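Local coordinates for protein galactose mutarotase related enzyme (Lactobacillus casei, PDB 3Q1N) that probably binds carbohydrate and may act as a sugar isomerase of the aldose 1-epimerase (galactose mutarotase) type, at residues A[104-109]-A[132-137]; A[126-131]-A[277-282]. All coordinates share one frame; numbering follows the deposited sequence.

Interaction 1 (A[104-109]-A[132-137])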
ATOM      1  N   LYS A 104       5.695 -11.409  17.910  1.00 17.22           N
ATOM      2  CA  LYS A 104       6.391 -10.477  17.038  1.00 16.70           C
ATOM      3  C   LYS A 104       6.247  -9.031  17.506  1.00 15.93           C
ATOM      4  O   LYS A 104       7.076  -8.225  17.179  1.00 16.43           O
ATOM      5  CB  LYS A 104       5.879 -10.560  15.592  1.00 17.05           C
ATOM      6  CG  LYS A 104       6.243 -11.861  14.900  1.00 19.23           C
ATOM      7  CD  LYS A 104       5.787 -11.852  13.470  1.00 20.47           C
ATOM      8  CE  LYS A 104       6.295 -13.065  12.703  1.00 24.14           C
ATOM      9  NZ  LYS A 104       5.545 -14.300  13.087  1.00 25.36           N
ATOM     10  N   PHE A 105       5.148  -8.732  18.199  1.00 15.17           N
ATOM     11  CA  PHE A 105       4.660  -7.384  18.364  1.00 14.65           C
ATOM     12  C   PHE A 105       3.774  -7.415  19.624  1.00 14.98           C
ATOM     13  O   PHE A 105       2.617  -7.848  19.580  1.00 14.62           O
ATOM     14  CB  PHE A 105       3.893  -7.015  17.103  1.00 14.39           C
ATOM     15  CG  PHE A 105       3.395  -5.590  17.028  1.00 13.34           C
ATOM     16  CD1 PHE A 105       4.281  -4.494  16.925  1.00 11.96           C
ATOM     17  CD2 PHE A 105       2.012  -5.310  17.090  1.00 14.57           C
ATOM     18  CE1 PHE A 105       3.787  -3.155  16.776  1.00 13.71           C
ATOM     19  CE2 PHE A 105       1.541  -3.993  16.948  1.00 13.96           C
ATOM     20  CZ  PHE A 105       2.395  -2.944  16.816  1.00 13.53           C
ATOM     21  N   PRO A 106       4.346  -7.045  20.770  1.00 14.92           N
ATOM     22  CA  PRO A 106       3.690  -7.367  22.064  1.00 14.82           C
ATOM     23  C   PRO A 106       2.615  -6.358  22.466  1.00 14.82           C
ATOM     24  O   PRO A 106       2.665  -5.734  23.544  1.00 15.32           O
ATOM     25  CB  PRO A 106       4.880  -7.380  23.028  1.00 15.21           C
ATOM     26  CG  PRO A 106       5.828  -6.375  22.454  1.00 16.50           C
ATOM     27  CD  PRO A 106       5.708  -6.515  20.959  1.00 14.48           C
ATOM     28  N   PHE A 107       1.674  -6.148  21.540  1.00 13.88           N
ATOM     29  CA  PHE A 107       0.630  -5.164  21.701  1.00 13.23           C
ATOM     30  C   PHE A 107      -0.708  -5.754  21.348  1.00 13.38           C
ATOM     31  O   PHE A 107      -0.890  -6.418  20.316  1.00 14.83           O
ATOM     32  CB  PHE A 107       0.872  -3.918  20.785  1.00 12.98           C
ATOM     33  CG  PHE A 107       2.158  -3.223  21.048  1.00 11.83           C
ATOM     34  CD1 PHE A 107       2.267  -2.312  22.079  1.00 12.39           C
ATOM     35  CD2 PHE A 107       3.297  -3.478  20.280  1.00 14.04           C
ATOM     36  CE1 PHE A 107       3.471  -1.700  22.359  1.00 12.66           C
ATOM     37  CE2 PHE A 107       4.480  -2.857  20.558  1.00 14.08           C
ATOM     38  CZ  PHE A 107       4.556  -1.952  21.609  1.00 13.07           C
ATOM     39  N   GLU A 108      -1.687  -5.468  22.205  1.00 13.30           N
ATOM     40  CA  GLU A 108      -3.078  -5.568  21.818  1.00 12.94           C
ATOM     41  C   GLU A 108      -3.470  -4.418  20.893  1.00 12.70           C
ATOM     42  O   GLU A 108      -3.130  -3.247  21.119  1.00 12.11           O
ATOM     43  CB  GLU A 108      -3.996  -5.651  23.055  1.00 13.12           C
ATOM     44  CG  GLU A 108      -3.622  -6.800  23.966  1.00 13.62           C
ATOM     45  CD  GLU A 108      -4.690  -7.150  24.962  1.00 16.30           C
ATOM     46  OE1 GLU A 108      -5.592  -6.343  25.204  1.00 14.97           O
ATOM     47  OE2 GLU A 108      -4.589  -8.272  25.543  1.00 17.15           O
ATOM     48  N   TYR A 109      -4.137  -4.778  19.794  1.00 13.11           N
ATOM     49  CA  TYR A 109      -4.531  -3.796  18.797  1.00 12.57           C
ATOM     50  C   TYR A 109      -5.836  -4.132  18.154  1.00 12.76           C
ATOM     51  O   TYR A 109      -6.269  -5.306  18.153  1.00 12.91           O
ATOM     52  CB  TYR A 109      -3.431  -3.627  17.712  1.00 13.26           C
ATOM     53  CG  TYR A 109      -3.281  -4.827  16.762  1.00 12.11           C
ATOM     54  CD1 TYR A 109      -4.134  -4.981  15.644  1.00 13.31           C
ATOM     55  CD2 TYR A 109      -2.331  -5.833  17.008  1.00 12.65           C
ATOM     56  CE1 TYR A 109      -3.990  -6.059  14.812  1.00 13.49           C
ATOM     57  CE2 TYR A 109      -2.205  -6.925  16.184  1.00 12.96           C
ATOM     58  CZ  TYR A 109      -3.023  -7.045  15.083  1.00 13.83           C
ATOM     59  OH  TYR A 109      -2.913  -8.154  14.236  1.00 14.09           O
ATOM     60  N   ASP A 132      -3.472  -1.561  23.990  1.00 12.97           N
ATOM     61  CA  ASP A 132      -2.509  -1.949  25.013  1.00 13.26           C
ATOM     62  C   ASP A 132      -2.338  -0.794  26.016  1.00 13.92           C
ATOM     63  O   ASP A 132      -2.742   0.344  25.781  1.00 14.65           O
ATOM     64  CB  ASP A 132      -1.147  -2.182  24.339  1.00 12.81           C
ATOM     65  CG  ASP A 132      -0.369  -3.288  24.981  1.00 12.89           C
ATOM     66  OD1 ASP A 132      -0.649  -4.485  24.706  1.00 13.53           O
ATOM     67  OD2 ASP A 132       0.482  -2.976  25.822  1.00 13.73           O
ATOM     68  N   SER A 133      -1.724  -1.113  27.151  1.00 14.53           N
ATOM     69  CA  SER A 133      -1.270  -0.109  28.116  0.50 14.48           C
ATOM     70  C   SER A 133       0.058   0.524  27.698  1.00 14.59           C
ATOM     71  O   SER A 133       0.387   1.607  28.131  1.00 13.75           O
ATOM     72  CB  SER A 133      -1.107  -0.741  29.515  0.50 15.13           C
ATOM     73  OG  SER A 133      -0.094  -1.725  29.512  0.50 14.53           O
ATOM     74  N   LYS A 134       0.821  -0.183  26.877  1.00 13.77           N
ATOM     75  CA  LYS A 134       2.101   0.320  26.408  1.00 13.77           C
ATOM     76  C   LYS A 134       1.872   1.224  25.206  1.00 13.84           C
ATOM     77  O   LYS A 134       0.907   1.039  24.479  1.00 15.12           O
ATOM     78  CB  LYS A 134       3.037  -0.824  25.980  1.00 13.52           C
ATOM     79  CG  LYS A 134       3.398  -1.748  27.136  1.00 13.90           C
ATOM     80  CD  LYS A 134       4.469  -2.741  26.672  1.00 15.88           C
ATOM     81  CE  LYS A 134       4.027  -3.748  25.623  1.00 15.84           C
ATOM     82  NZ  LYS A 134       2.833  -4.577  26.052  1.00 15.27           N
ATOM     83  N   SER A 135       2.815   2.135  24.979  1.00 13.65           N
ATOM     84  CA  SER A 135       2.824   2.974  23.769  1.00 13.66           C
ATOM     85  C   SER A 135       3.128   2.106  22.565  1.00 13.10           C
ATOM     86  O   SER A 135       4.094   1.382  22.589  1.00 13.33           O
ATOM     87  CB  SER A 135       3.877   4.047  23.913  1.00 13.98           C
ATOM     88  OG  SER A 135       3.604   4.868  25.075  1.00 15.80           O
HETATM   89  N   MSE A 136       2.302   2.195  21.517  1.00 12.13           N
HETATM   90  CA  MSE A 136       2.378   1.288  20.346  1.00 12.69           C
HETATM   91  C   MSE A 136       2.842   2.023  19.094  1.00 12.81           C
HETATM   92  O   MSE A 136       2.146   2.886  18.566  1.00 12.12           O
HETATM   93  CB  MSE A 136       1.030   0.649  20.105  1.00 12.85           C
HETATM   94  CG  MSE A 136       1.027  -0.375  18.950  1.00 12.54           C
HETATM   95 SE   MSE A 136      -0.660  -1.202  18.565  0.75 10.61          SE
HETATM   96  CE  MSE A 136      -1.302   0.106  17.331  1.00 13.90           C
ATOM     97  N   PRO A 137       4.013   1.643  18.580  1.00 12.64           N
ATOM     98  CA  PRO A 137       4.521   2.233  17.342  1.00 12.86           C
ATOM     99  C   PRO A 137       4.113   1.328  16.175  1.00 13.12           C
ATOM    100  O   PRO A 137       4.151   0.121  16.292  1.00 12.29           O
ATOM    101  CB  PRO A 137       6.014   2.265  17.564  1.00 13.12           C
ATOM    102  CG  PRO A 137       6.260   0.987  18.453  1.00 13.32           C
ATOM    103  CD  PRO A 137       4.984   0.715  19.210  1.00 12.91           C
TER

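Interaction 2 (A[126-131]-A[277-282]). With EDO (1,2-ethanediol), chain T.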
ATOM      1  N   TYR A 126      -9.335   3.323   7.242  1.00 14.23           N
ATOM      2  CA  TYR A 126      -8.583   2.496   8.198  1.00 14.04           C
ATOM      3  C   TYR A 126      -8.648   3.121   9.576  1.00 14.13           C
ATOM      4  O   TYR A 126      -8.568   4.356   9.668  1.00 15.03           O
ATOM      5  CB  TYR A 126      -7.129   2.420   7.816  1.00 14.27           C
ATOM      6  CG  TYR A 126      -6.872   1.887   6.447  1.00 14.96           C
ATOM      7  CD1 TYR A 126      -6.852   2.765   5.345  1.00 16.66           C
ATOM      8  CD2 TYR A 126      -6.700   0.527   6.229  1.00 15.79           C
ATOM      9  CE1 TYR A 126      -6.636   2.301   4.068  1.00 17.80           C
ATOM     10  CE2 TYR A 126      -6.457   0.043   4.923  1.00 15.59           C
ATOM     11  CZ  TYR A 126      -6.450   0.931   3.871  1.00 17.34           C
ATOM     12  OH  TYR A 126      -6.217   0.458   2.598  1.00 18.43           O
ATOM     13  N   THR A 127      -8.763   2.295  10.622  1.00 12.79           N
ATOM     14  CA  THR A 127      -8.602   2.772  11.995  1.00 13.13           C
ATOM     15  C   THR A 127      -7.697   1.791  12.709  1.00 13.30           C
ATOM     16  O   THR A 127      -8.009   0.585  12.760  1.00 13.97           O
ATOM     17  CB  THR A 127      -9.938   2.833  12.779  1.00 13.71           C
ATOM     18  OG1 THR A 127     -10.895   3.674  12.079  1.00 13.56           O
ATOM     19  CG2 THR A 127      -9.710   3.383  14.171  1.00 15.89           C
ATOM     20  N   VAL A 128      -6.617   2.312  13.240  1.00 13.11           N
ATOM     21  CA  VAL A 128      -5.643   1.566  14.014  1.00 13.36           C
ATOM     22  C   VAL A 128      -5.832   2.033  15.439  1.00 14.07           C
ATOM     23  O   VAL A 128      -5.663   3.210  15.737  1.00 12.99           O
ATOM     24  CB  VAL A 128      -4.213   1.903  13.582  1.00 13.15           C
ATOM     25  CG1 VAL A 128      -3.223   1.233  14.520  1.00 12.34           C
ATOM     26  CG2 VAL A 128      -3.964   1.417  12.140  1.00 13.55           C
ATOM     27  N   THR A 129      -6.161   1.104  16.319  1.00 13.46           N
ATOM     28  CA  THR A 129      -6.350   1.431  17.736  1.00 13.46           C
ATOM     29  C   THR A 129      -5.332   0.646  18.555  1.00 13.19           C
ATOM     30  O   THR A 129      -5.191  -0.565  18.386  1.00 13.81           O
ATOM     31  CB  THR A 129      -7.764   1.094  18.235  1.00 13.73           C
ATOM     32  OG1 THR A 129      -8.732   1.762  17.399  1.00 14.67           O
ATOM     33  CG2 THR A 129      -7.952   1.637  19.673  1.00 13.88           C
ATOM     34  N   ASN A 130      -4.690   1.368  19.457  1.00 12.45           N
ATOM     35  CA  ASN A 130      -3.784   0.809  20.470  1.00 12.96           C
ATOM     36  C   ASN A 130      -4.631   0.349  21.648  1.00 12.86           C
ATOM     37  O   ASN A 130      -5.048   1.163  22.467  1.00 14.71           O
ATOM     38  CB  ASN A 130      -2.730   1.847  20.918  1.00 12.28           C
ATOM     39  CG  ASN A 130      -1.791   1.280  21.954  1.00 12.29           C
ATOM     40  OD1 ASN A 130      -1.856   0.060  22.193  1.00 12.32           O
ATOM     41  ND2 ASN A 130      -0.935   2.124  22.585  1.00 11.25           N
ATOM     42  N   ASP A 131      -4.870  -0.945  21.752  1.00 13.27           N
ATOM     43  CA  ASP A 131      -5.633  -1.494  22.848  1.00 13.44           C
ATOM     44  C   ASP A 131      -4.748  -1.900  24.039  1.00 13.98           C
ATOM     45  O   ASP A 131      -5.255  -2.429  25.023  1.00 14.68           O
ATOM     46  CB  ASP A 131      -6.442  -2.719  22.400  1.00 13.76           C
ATOM     47  CG  ASP A 131      -7.545  -2.379  21.419  1.00 15.10           C
ATOM     48  OD1 ASP A 131      -8.137  -1.266  21.503  1.00 17.20           O
ATOM     49  OD2 ASP A 131      -7.829  -3.272  20.612  1.00 16.18           O
ATOM     50  N   THR A 277       4.402   5.883  13.559  1.00 12.97           N
ATOM     51  CA  THR A 277       3.522   6.620  14.438  1.00 13.28           C
ATOM     52  C   THR A 277       3.446   5.887  15.782  1.00 12.86           C
ATOM     53  O   THR A 277       3.209   4.690  15.796  1.00 13.18           O
ATOM     54  CB  THR A 277       2.114   6.683  13.863  1.00 13.91           C
ATOM     55  OG1 THR A 277       2.138   7.276  12.560  1.00 15.17           O
ATOM     56  CG2 THR A 277       1.158   7.544  14.783  1.00 14.92           C
ATOM     57  N   THR A 278       3.644   6.615  16.884  1.00 13.14           N
ATOM     58  CA  THR A 278       3.488   6.056  18.230  1.00 13.70           C
ATOM     59  C   THR A 278       2.166   6.499  18.854  1.00 13.82           C
ATOM     60  O   THR A 278       1.928   7.676  19.063  1.00 14.44           O
ATOM     61  CB  THR A 278       4.659   6.384  19.180  1.00 14.36           C
ATOM     62  OG1 THR A 278       5.890   5.889  18.606  1.00 14.36           O
ATOM     63  CG2 THR A 278       4.439   5.718  20.590  1.00 14.09           C
ATOM     64  N   LEU A 279       1.311   5.547  19.116  1.00 13.25           N
ATOM     65  CA  LEU A 279       0.041   5.829  19.786  1.00 13.22           C
ATOM     66  C   LEU A 279       0.125   5.644  21.278  1.00 13.33           C
ATOM     67  O   LEU A 279       0.622   4.639  21.783  1.00 12.98           O
ATOM     68  CB  LEU A 279      -1.040   4.914  19.211  1.00 13.12           C
ATOM     69  CG  LEU A 279      -1.559   5.243  17.800  1.00 13.96           C
ATOM     70  CD1 LEU A 279      -2.467   4.078  17.286  1.00 13.90           C
ATOM     71  CD2 LEU A 279      -2.259   6.583  17.745  1.00 15.51           C
ATOM     72  N   SER A 280      -0.360   6.639  22.018  1.00 13.81           N
ATOM     73  CA  SER A 280      -0.627   6.498  23.432  1.00 14.42           C
ATOM     74  C   SER A 280      -1.632   5.376  23.737  1.00 14.62           C
ATOM     75  O   SER A 280      -2.377   4.913  22.838  1.00 14.18           O
ATOM     76  CB  SER A 280      -1.126   7.844  23.996  1.00 13.86           C
ATOM     77  OG  SER A 280      -0.134   8.857  23.857  1.00 16.34           O
ATOM     78  N   ALA A 281      -1.600   4.869  24.977  1.00 14.04           N
ATOM     79  CA  ALA A 281      -2.551   3.832  25.367  1.00 14.54           C
ATOM     80  C   ALA A 281      -3.983   4.243  25.049  1.00 14.69           C
ATOM     81  O   ALA A 281      -4.410   5.340  25.439  1.00 15.28           O
ATOM     82  CB  ALA A 281      -2.444   3.506  26.837  1.00 14.07           C
ATOM     83  N   GLY A 282      -4.708   3.376  24.343  1.00 14.18           N
ATOM     84  CA  GLY A 282      -6.084   3.603  23.968  1.00 14.52           C
ATOM     85  C   GLY A 282      -6.332   4.578  22.835  1.00 14.93           C
ATOM     86  O   GLY A 282      -7.495   4.781  22.452  1.00 16.30           O
TER
HETATM   87  C1  EDO T 312     -13.179   0.603   9.705  1.00 27.91           C
HETATM   88  O1  EDO T 312     -14.367   0.988  10.327  1.00 29.65           O
HETATM   89  C2  EDO T 312     -12.099   1.651   9.964  1.00 24.85           C
HETATM   90  O2  EDO T 312     -12.423   2.970   9.640  1.00 31.01           O

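Interaction 1 (A[104-109]-A[132-137])
Asp132 reaches Glu108 with one carboxylate oxygen while the other closes an Asx turn, tying the 104-109 loop to the turn that leads into strand 136-147 of this aldose 1-epimerase family protein. The backbone N of Glu108 gives OD1 of Asp132 a nearly straight bond of 2.9 Å (167°), arriving on the anti side. OD2 of Asp132 takes two donors. Lys134 N, at 3.0 Å on the anti lone pair, makes the Asx turn, for which the short arm of aspartate is well suited. Lys134 NZ comes to the syn side of OD2, well out of the carboxylate plane, in a salt bridge of 2.9 Å.

The same ammonium group crosses to the other loop, where NZ of Lys134 donates a hydrogen bond of 2.8 Å to O of Pro106, almost in line with the carbonyl. A long, flexible lysine suits this double task: bends in the outer part of its chain fold the end back, and NZ lies between OD2 of Asp132 and O of Pro106.

Apolar contacts gather round Met136, present as selenomethionine, whose slim, unbranched chain can lie against two flat rings at once. With CG anti to the backbone N (chi1 -177°), the chain lays CG over one face of the Phe107 ring, offset toward the rim, in a CH-pi contact 4.0 Å from the ring centroid. The SE atom meets the rings of Phe105 and Phe107 obliquely, a Met-aromatic contact with each, and also lies against CB of Tyr109. Phe107 in turn sets CD2 over the centre of the Phe105 ring and meets CD of Pro137 with CZ. At the edge of the Phe105 ring, CE1 lies 3.3 Å from O of Pro137, a buried carbonyl oxygen with no hydrogen-bond partner.

Interaction 2 (A[126-131]-A[277-282])
The carboxamide of Asn130 faces two successive carbonyls of the 277-282 segment. With CG anti to the backbone N (chi1 -180°), it is carried out toward them. Its ND2 bonds to O of Leu279 at 3.1 Å, with an angle of 137° at the hydrogen and the donor standing 55° out of the carbonyl plane, and more weakly to O of Ser280. Asparagine suits the place because it carries donor and acceptor together: ND2 also bonds to O of Lys134, its two hydrogens thus shared among three carbonyls, while OD1 accepts from N of Asp132. An alanine here would probably leave the carbonyls of Leu279 and Lys134 and the N-H of Asp132 without these partners and free the turn after strand 121-130 to shift.

The main chain adds a weak bond of 2.9 Å from N of Gly282 to O of Asn130, and CA of Gly282 approaches the same oxygen at 3.0 Å. Glycine adopts the positive phi of this position easily.

Further out, CB of Asn130 rests 3.9 Å from CB of Leu279. CD1 of Leu279 touches CG1 of Val128 at 4.0 Å; two buried aliphatic side chains meet here, and Met136 also touches Val128. Away from the contact, Thr127 OG1 shares a hydrogen bond with O2 of an ethanediol molecule, probably from the crystallisation liquor.

Strand 121-130 runs between strands 109-118 and 284-293 of its antiparallel sheet, whereas Leu279 belongs to a strand paired with 136-147, where it touches Phe138.

The centres of interactions 1 and 2 lie about 9 Å apart, both well away from the centre of the chain. Along the sequence their segments alternate: 104-109, 126-131, 132-137, 277-282. Segment 126-131 runs straight on into 132-137, so the turn between strands 121-130 and 136-147 belongs to both. Probable backbone hydrogen bonds join them directly, from Asp131 N to Glu108 O and from Leu279 N to Met136 O. Strand 121-130 is in one large antiparallel sheet, whereas strands 136-147 and 277-279 are neighbours in a second sheet; together the contacts therefore connect two sheets at one end of the beta fold.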